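Local coordinates for protein glutathione S-transferase (Gordonia bronchialis, PDB 4PTS) that probably catalyses glutathione-dependent transfer reactions as an omega-like glutathione transferase, at residues B[46-58]-B[75-89]. Sequence-based numbering, arbitrary orientation.
Sequences GRYRLIAARACPW and LSLGLCGPTHDKNSW
Leu50 and Ala52 tie strand 48-53 to strand 76-80 as parallel neighbours, the axes 26° apart. Each uses both its N-H and its C=O: Leu50 N gives to Ser76 O (2.7 Å), Leu50 O accepts from Gly78 N (2.8 Å), Ala52 N gives to Gly78 O (3.0 Å) and Ala52 O accepts from Cys80 N (2.8 Å), all with N-H...O angles above 160°. On the face bearing Arg49 and Ile51, the arginine bends at chi3 (-90°), bringing one face of its guanidinium over the Leu77-Gly78 peptide, the two planes tilted, while Ser76 CB meets the guanidinium edge. Arg49 NH2 lies near Leu77 O, but not in hydrogen-bonding geometry; Arg49 NH1 makes a salt bridge to Asp99. Truncating this side chain to an alanine is likely to leave Asp99 without this mate and uncover the Leu77-Gly78 peptide. The reverse face carries Leu50, Ala52, Leu77 and Leu79 and packs partly on helix 57-68. Farther along, Trp89 CZ3 touches Ala53 CB at 3.6 Å, and Trp89 CZ2 approaches Cys56 CB at 4.2 Å. Two parallel strands joined through helix 57-68 form the beta-alpha-beta unit of the thioredoxin-like glutathione transferase domain, with the predicted nucleophile Cys56 beside the predicted glutathione-binding Trp89.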
loop_
_atom_site.group_PDB
_atom_site.type_symbol
_atom_site.label_atom_id
_atom_site.label_comp_id
_atom_site.label_asym_id
_atom_site.label_seq_id
_atom_site.Cartn_x
_atom_site.Cartn_y
_atom_site.Cartn_z
ATOM N N GLY B 46 -22.384 17.118 32.708
ATOM C CA GLY B 46 -22.453 15.945 33.545
ATOM C C GLY B 46 -23.570 14.987 33.174
ATOM O O GLY B 46 -23.691 13.923 33.767
ATOM N N ARG B 47 -24.375 15.330 32.174
ATOM C CA ARG B 47 -25.559 14.531 31.860
ATOM C C ARG B 47 -25.330 13.465 30.780
ATOM O O ARG B 47 -25.894 12.368 30.847
ATOM C CB ARG B 47 -26.706 15.445 31.434
ATOM C CG ARG B 47 -27.976 14.673 31.157
ATOM C CD ARG B 47 -29.183 15.567 31.211
ATOM N NE ARG B 47 -30.338 14.942 30.579
ATOM C CZ ARG B 47 -31.567 15.456 30.573
ATOM N NH1 ARG B 47 -31.823 16.617 31.184
ATOM N NH2 ARG B 47 -32.538 14.788 29.951
ATOM N N TYR B 48 -24.543 13.824 29.771
ATOM C CA TYR B 48 -24.295 12.959 28.628
ATOM C C TYR B 48 -22.842 12.498 28.603
ATOM O O TYR B 48 -21.963 13.071 29.276
ATOM C CB TYR B 48 -24.654 13.692 27.321
ATOM C CG TYR B 48 -26.061 14.239 27.343
ATOM C CD1 TYR B 48 -27.146 13.389 27.282
ATOM C CD2 TYR B 48 -26.299 15.595 27.459
ATOM C CE1 TYR B 48 -28.436 13.868 27.318
ATOM C CE2 TYR B 48 -27.588 16.090 27.497
ATOM C CZ TYR B 48 -28.661 15.223 27.434
ATOM O OH TYR B 48 -29.979 15.688 27.479
ATOM N N ARG B 49 -22.598 11.454 27.823
ATOM C CA ARG B 49 -21.264 10.886 27.681
ATOM C C ARG B 49 -21.075 10.507 26.228
ATOM O O ARG B 49 -21.917 9.855 25.610
ATOM C CB ARG B 49 -21.097 9.679 28.611
ATOM C CG ARG B 49 -20.171 8.585 28.110
ATOM C CD ARG B 49 -19.750 7.654 29.246
ATOM N NE ARG B 49 -18.535 8.189 29.834
ATOM C CZ ARG B 49 -17.413 7.523 30.048
ATOM N NH1 ARG B 49 -17.315 6.239 29.819
ATOM N NH2 ARG B 49 -16.377 8.170 30.516
ATOM N N LEU B 50 -19.956 10.934 25.688
ATOM C CA LEU B 50 -19.640 10.655 24.315
ATOM C C LEU B 50 -18.929 9.324 24.258
ATOM O O LEU B 50 -17.938 9.134 24.981
ATOM C CB LEU B 50 -18.716 11.734 23.785
ATOM C CG LEU B 50 -18.018 11.454 22.467
ATOM C CD1 LEU B 50 -19.027 11.205 21.356
ATOM C CD2 LEU B 50 -17.119 12.630 22.155
ATOM N N ILE B 51 -19.422 8.407 23.418
ATOM C CA ILE B 51 -18.700 7.163 23.138
ATOM C C ILE B 51 -18.067 7.173 21.763
ATOM O O ILE B 51 -18.735 7.389 20.772
ATOM C CB ILE B 51 -19.611 5.956 23.241
ATOM C CG1 ILE B 51 -20.219 5.883 24.649
ATOM C CG2 ILE B 51 -18.837 4.690 22.882
ATOM C CD1 ILE B 51 -19.203 5.789 25.791
ATOM N N ALA B 52 -16.769 6.925 21.707
ATOM C CA ALA B 52 -16.035 6.984 20.464
ATOM C C ALA B 52 -14.981 5.890 20.416
ATOM O O ALA B 52 -14.885 5.052 21.319
ATOM C CB ALA B 52 -15.390 8.347 20.345
ATOM N N ALA B 53 -14.217 5.877 19.331
ATOM C CA ALA B 53 -13.065 4.982 19.175
ATOM C C ALA B 53 -11.998 5.725 18.380
ATOM O O ALA B 53 -12.302 6.453 17.445
ATOM C CB ALA B 53 -13.478 3.700 18.465
ATOM N N ARG B 54 -10.747 5.534 18.745
ATOM C CA ARG B 54 -9.662 6.202 18.054
ATOM C C ARG B 54 -9.569 5.758 16.614
ATOM O O ARG B 54 -9.026 6.493 15.775
ATOM C CB ARG B 54 -8.326 5.880 18.705
ATOM C CG ARG B 54 -8.181 6.328 20.137
ATOM C CD ARG B 54 -7.599 7.727 20.240
ATOM N NE ARG B 54 -7.343 8.005 21.650
ATOM C CZ ARG B 54 -7.153 9.199 22.181
ATOM N NH1 ARG B 54 -7.156 10.292 21.428
ATOM N NH2 ARG B 54 -6.963 9.285 23.491
ATOM N N ALA B 55 -10.055 4.548 16.341
ATOM C CA ALA B 55 -9.974 3.935 15.002
ATOM C C ALA B 55 -10.865 4.560 13.933
ATOM O O ALA B 55 -10.454 4.770 12.794
ATOM C CB ALA B 55 -10.321 2.450 15.111
ATOM N N CYS B 56 -12.107 4.798 14.303
ATOM C CA CYS B 56 -13.118 5.180 13.341
ATOM C C CYS B 56 -13.014 6.686 13.070
ATOM O O CYS B 56 -12.960 7.469 13.992
ATOM C CB CYS B 56 -14.508 4.758 13.853
ATOM S SG CYS B 56 -15.898 5.320 12.848
ATOM N N PRO B 57 -12.945 7.075 11.802
ATOM C CA PRO B 57 -12.758 8.469 11.472
ATOM C C PRO B 57 -13.968 9.344 11.697
ATOM O O PRO B 57 -13.823 10.536 11.882
ATOM C CB PRO B 57 -12.420 8.434 9.982
ATOM C CG PRO B 57 -13.065 7.203 9.485
ATOM C CD PRO B 57 -12.914 6.227 10.604
ATOM N N TRP B 58 -15.150 8.769 11.679
ATOM C CA TRP B 58 -16.335 9.539 12.001
ATOM C C TRP B 58 -16.266 9.949 13.472
ATOM O O TRP B 58 -16.459 11.104 13.818
ATOM C CB TRP B 58 -17.606 8.725 11.783
ATOM C CG TRP B 58 -17.611 7.912 10.546
ATOM C CD1 TRP B 58 -17.788 6.573 10.457
ATOM C CD2 TRP B 58 -17.428 8.386 9.206
ATOM N NE1 TRP B 58 -17.731 6.180 9.148
ATOM C CE2 TRP B 58 -17.529 7.277 8.359
ATOM C CE3 TRP B 58 -17.194 9.643 8.643
ATOM C CZ2 TRP B 58 -17.412 7.380 6.987
ATOM C CZ3 TRP B 58 -17.072 9.742 7.265
ATOM C CH2 TRP B 58 -17.182 8.622 6.459
ATOM N N LEU B 75 -18.651 17.157 28.986
ATOM C CA LEU B 75 -19.108 15.966 28.288
ATOM C C LEU B 75 -18.073 14.839 28.445
ATOM O O LEU B 75 -16.940 14.939 27.953
ATOM C CB LEU B 75 -19.327 16.316 26.823
ATOM C CG LEU B 75 -19.773 15.195 25.899
ATOM C CD1 LEU B 75 -21.107 14.607 26.328
ATOM C CD2 LEU B 75 -19.848 15.736 24.489
ATOM N N SER B 76 -18.473 13.773 29.140
ATOM C CA SER B 76 -17.568 12.656 29.466
ATOM C C SER B 76 -17.280 11.895 28.210
ATOM O O SER B 76 -18.026 11.976 27.247
ATOM C CB SER B 76 -18.213 11.629 30.422
ATOM O OG SER B 76 -19.129 12.194 31.350
ATOM N N LEU B 77 -16.223 11.095 28.273
ATOM C CA LEU B 77 -15.710 10.402 27.123
ATOM C C LEU B 77 -15.405 8.970 27.445
ATOM O O LEU B 77 -14.614 8.707 28.306
ATOM C CB LEU B 77 -14.421 11.075 26.667
ATOM C CG LEU B 77 -13.643 10.271 25.638
ATOM C CD1 LEU B 77 -14.478 10.070 24.386
ATOM C CD2 LEU B 77 -12.367 10.984 25.281
ATOM N N GLY B 78 -15.997 8.041 26.714
ATOM C CA GLY B 78 -15.566 6.641 26.734
ATOM C C GLY B 78 -14.925 6.234 25.405
ATOM O O GLY B 78 -15.298 6.717 24.351
ATOM N N LEU B 79 -13.951 5.336 25.450
ATOM C CA LEU B 79 -13.239 4.906 24.252
ATOM C C LEU B 79 -13.330 3.402 24.067
ATOM O O LEU B 79 -13.012 2.614 24.963
ATOM C CB LEU B 79 -11.772 5.336 24.322
ATOM C CG LEU B 79 -11.531 6.824 24.098
ATOM C CD1 LEU B 79 -10.074 7.200 24.380
ATOM C CD2 LEU B 79 -11.904 7.207 22.675
ATOM N N CYS B 80 -13.741 2.995 22.881
ATOM C CA CYS B 80 -13.761 1.595 22.592
ATOM C C CYS B 80 -12.447 1.138 22.007
ATOM O O CYS B 80 -11.691 1.917 21.386
ATOM C CB CYS B 80 -14.896 1.280 21.656
ATOM S SG CYS B 80 -16.434 1.821 22.376
ATOM N N GLY B 81 -12.198 -0.151 22.212
ATOM C CA GLY B 81 -11.080 -0.813 21.605
ATOM C C GLY B 81 -11.317 -1.028 20.119
ATOM O O GLY B 81 -12.479 -1.145 19.663
ATOM N N PRO B 82 -10.211 -1.140 19.364
ATOM C CA PRO B 82 -10.213 -1.270 17.912
ATOM C C PRO B 82 -10.808 -2.568 17.397
ATOM O O PRO B 82 -11.268 -2.602 16.274
ATOM C CB PRO B 82 -8.732 -1.200 17.552
ATOM C CG PRO B 82 -8.023 -1.719 18.763
ATOM C CD PRO B 82 -8.864 -1.334 19.941
ATOM N N THR B 83 -10.809 -3.623 18.195
ATOM C CA THR B 83 -11.256 -4.923 17.708
ATOM C C THR B 83 -12.539 -5.363 18.371
ATOM O O THR B 83 -12.837 -4.977 19.501
ATOM C CB THR B 83 -10.231 -6.016 18.004
ATOM O OG1 THR B 83 -9.817 -5.908 19.370
ATOM C CG2 THR B 83 -9.028 -5.861 17.110
ATOM N N HIS B 84 -13.281 -6.203 17.678
ATOM C CA HIS B 84 -14.530 -6.688 18.195
ATOM C C HIS B 84 -15.113 -7.733 17.266
ATOM O O HIS B 84 -14.684 -7.842 16.131
ATOM C CB HIS B 84 -15.521 -5.524 18.385
ATOM C CG HIS B 84 -15.595 -4.550 17.234
ATOM N ND1 HIS B 84 -16.360 -4.773 16.107
ATOM C CD2 HIS B 84 -15.057 -3.317 17.077
ATOM C CE1 HIS B 84 -16.264 -3.737 15.295
ATOM N NE2 HIS B 84 -15.479 -2.839 15.860
ATOM N N ASP B 85 -16.109 -8.483 17.733
ATOM C CA ASP B 85 -16.771 -9.483 16.875
ATOM C C ASP B 85 -17.968 -8.859 16.117
ATOM O O ASP B 85 -18.046 -7.639 15.941
ATOM C CB ASP B 85 -17.133 -10.758 17.677
ATOM C CG ASP B 85 -18.294 -10.548 18.690
ATOM O OD1 ASP B 85 -19.125 -9.615 18.514
ATOM O OD2 ASP B 85 -18.384 -11.345 19.665
ATOM N N LYS B 86 -18.890 -9.719 15.685
ATOM C CA LYS B 86 -20.118 -9.324 14.976
ATOM C C LYS B 86 -21.015 -8.347 15.733
ATOM O O LYS B 86 -21.897 -7.749 15.109
ATOM C CB LYS B 86 -20.964 -10.562 14.613
ATOM N N ASN B 87 -20.823 -8.187 17.050
ATOM C CA ASN B 87 -21.671 -7.270 17.854
ATOM C C ASN B 87 -21.066 -5.915 18.106
ATOM O O ASN B 87 -21.492 -5.188 18.998
ATOM C CB ASN B 87 -22.066 -7.903 19.185
ATOM C CG ASN B 87 -22.818 -9.189 18.991
ATOM O OD1 ASN B 87 -22.415 -10.222 19.500
ATOM N ND2 ASN B 87 -23.889 -9.148 18.205
ATOM N N SER B 88 -20.104 -5.574 17.271
ATOM C CA SER B 88 -19.565 -4.251 17.234
ATOM C C SER B 88 -18.856 -3.870 18.526
ATOM O O SER B 88 -18.412 -4.738 19.266
ATOM C CB SER B 88 -20.696 -3.287 16.930
ATOM O OG SER B 88 -20.161 -2.079 16.446
ATOM N N TRP B 89 -18.795 -2.575 18.814
ATOM C CA TRP B 89 -17.778 -2.044 19.709
ATOM C C TRP B 89 -17.895 -2.516 21.147
ATOM O O TRP B 89 -18.987 -2.613 21.690
ATOM C CB TRP B 89 -17.814 -0.537 19.658
ATOM C CG TRP B 89 -17.642 -0.013 18.279
ATOM C CD1 TRP B 89 -18.623 0.318 17.398
ATOM C CD2 TRP B 89 -16.417 0.242 17.624
ATOM N NE1 TRP B 89 -18.084 0.764 16.221
ATOM C CE2 TRP B 89 -16.725 0.732 16.329
ATOM C CE3 TRP B 89 -15.080 0.108 17.999
ATOM C CZ2 TRP B 89 -15.744 1.095 15.409
ATOM C CZ3 TRP B 89 -14.099 0.477 17.084
ATOM C CH2 TRP B 89 -14.439 0.962 15.799
#